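PDB 6QVF: prepilin-like protein from Thermus thermophilus, which is a competence-associated type IV pilin that probably serves as a DNA receptor at the pilus tip during natural transformation. Local coordinates for residues B[19-22]-B[23-26]. Sequence-based numbering, arbitrary orientation.
Sequences VQVL and ERRS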
loop_
_atom_site.group_PDB
_atom_site.type_symbol
_atom_site.label_atom_id
_atom_site.label_comp_id
_atom_site.label_asym_id
_atom_site.label_seq_id
_atom_site.Cartn_x
_atom_site.Cartn_y
_atom_site.Cartn_z
ATOM N N VAL B 19 8.696 0.096 -8.177
ATOM C CA VAL B 19 7.627 -0.378 -9.054
ATOM C C VAL B 19 8.016 -1.734 -9.660
ATOM O O VAL B 19 7.162 -2.644 -9.783
ATOM C CB VAL B 19 7.302 0.667 -10.147
ATOM C CG1 VAL B 19 6.498 0.057 -11.286
ATOM C CG2 VAL B 19 6.518 1.809 -9.529
ATOM N N GLN B 20 9.258 -1.837 -10.152
ATOM C CA GLN B 20 9.733 -3.030 -10.870
ATOM C C GLN B 20 9.602 -4.260 -9.952
ATOM O O GLN B 20 9.116 -5.331 -10.334
ATOM C CB GLN B 20 11.189 -2.797 -11.285
ATOM C CG GLN B 20 11.775 -3.919 -12.101
ATOM C CD GLN B 20 13.240 -3.719 -12.421
ATOM O OE1 GLN B 20 14.024 -4.623 -12.202
ATOM N NE2 GLN B 20 13.608 -2.549 -12.946
ATOM N N VAL B 21 10.046 -4.111 -8.714
ATOM C CA VAL B 21 10.004 -5.204 -7.745
ATOM C C VAL B 21 8.555 -5.509 -7.343
ATOM O O VAL B 21 8.143 -6.666 -7.265
ATOM C CB VAL B 21 10.869 -4.871 -6.517
ATOM C CG1 VAL B 21 10.738 -5.944 -5.444
ATOM C CG2 VAL B 21 12.320 -4.662 -6.940
ATOM N N LEU B 22 7.743 -4.480 -7.102
ATOM C CA LEU B 22 6.352 -4.682 -6.771
ATOM C C LEU B 22 5.627 -5.440 -7.882
ATOM O O LEU B 22 4.852 -6.372 -7.592
ATOM C CB LEU B 22 5.671 -3.333 -6.529
ATOM C CG LEU B 22 4.206 -3.418 -6.113
ATOM C CD1 LEU B 22 4.084 -4.060 -4.757
ATOM C CD2 LEU B 22 3.550 -2.042 -6.114
ATOM N N GLU B 23 5.929 -5.110 -9.145
ATOM C CA GLU B 23 5.276 -5.781 -10.300
ATOM C C GLU B 23 5.701 -7.252 -10.324
ATOM O O GLU B 23 4.855 -8.161 -10.522
ATOM C CB GLU B 23 5.694 -5.089 -11.605
ATOM C CG GLU B 23 4.985 -3.778 -11.881
ATOM C CD GLU B 23 5.462 -2.967 -13.080
ATOM O OE1 GLU B 23 6.638 -3.145 -13.543
ATOM O OE2 GLU B 23 4.632 -2.165 -13.556
ATOM N N ARG B 24 6.984 -7.519 -10.123
ATOM C CA ARG B 24 7.473 -8.894 -10.264
ATOM C C ARG B 24 6.920 -9.761 -9.130
ATOM O O ARG B 24 6.453 -10.886 -9.379
ATOM C CB ARG B 24 8.988 -8.960 -10.303
ATOM C CG ARG B 24 9.513 -8.748 -11.718
ATOM C CD ARG B 24 10.944 -9.193 -11.906
ATOM N NE ARG B 24 11.826 -8.465 -11.007
ATOM C CZ ARG B 24 12.313 -7.275 -11.270
ATOM N NH1 ARG B 24 12.082 -6.719 -12.456
ATOM N NH2 ARG B 24 12.988 -6.641 -10.330
ATOM N N ARG B 25 6.912 -9.236 -7.897
ATOM C CA ARG B 25 6.426 -10.038 -6.781
ATOM C C ARG B 25 4.899 -10.195 -6.822
ATOM O O ARG B 25 4.371 -11.274 -6.513
ATOM C CB ARG B 25 6.921 -9.453 -5.454
ATOM C CG ARG B 25 8.436 -9.441 -5.384
ATOM C CD ARG B 25 9.069 -10.820 -5.449
ATOM N NE ARG B 25 10.512 -10.821 -5.599
ATOM C CZ ARG B 25 11.268 -11.926 -5.677
ATOM N NH1 ARG B 25 10.725 -13.145 -5.640
ATOM N NH2 ARG B 25 12.590 -11.791 -5.753
ATOM N N SER B 26 4.157 -9.174 -7.269
ATOM C CA SER B 26 2.688 -9.292 -7.393
ATOM C C SER B 26 2.328 -10.304 -8.479
ATOM O O SER B 26 1.385 -11.061 -8.329
ATOM C CB SER B 26 2.041 -7.950 -7.727
ATOM O OG SER B 26 2.279 -7.028 -6.682
#
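Val19 to Leu22 and Glu23 to Ser26 are successive turns of helix 2-30, the long N-terminal helix of the type IV pilin fold, which packs against the four-stranded antiparallel sheet. Each carbonyl of the first turn accepts the amide four residues on, from Val19 O to Glu23 N (2.8 Å) through Leu22 O to Ser26 N (2.9 Å). Leu22 O is gripped twice: Ser26 OG donates to it as well, at 2.8 Å, and the two donors approach from opposite faces of the carbonyl plane. Leu22 and Val21 face the sheet, Leu22 against Val120 and Leu134, Val21 against Val102 and Val122. The Glu23 side chain crosses that of Val19 at a slant, its carboxyl carbon CD 3.7 Å from Val19 CG1. Gln20 and Arg24 run side by side, their amide and guanidinium planes turned 70° apart. Bent at its third torsion (chi3 -59°), Arg24 folds back so that its guanidinium lies over the backbone Gln20 O. Its NH2 forms a salt bridge with Glu95, which pairs through its other oxygen with Arg25, itself in a cation-pi contact with Trp104. From close to the guanidinium plane, Gln20 OE1 accepts Arg24 NH2 at 2.9 Å, the N-H bent to 137°.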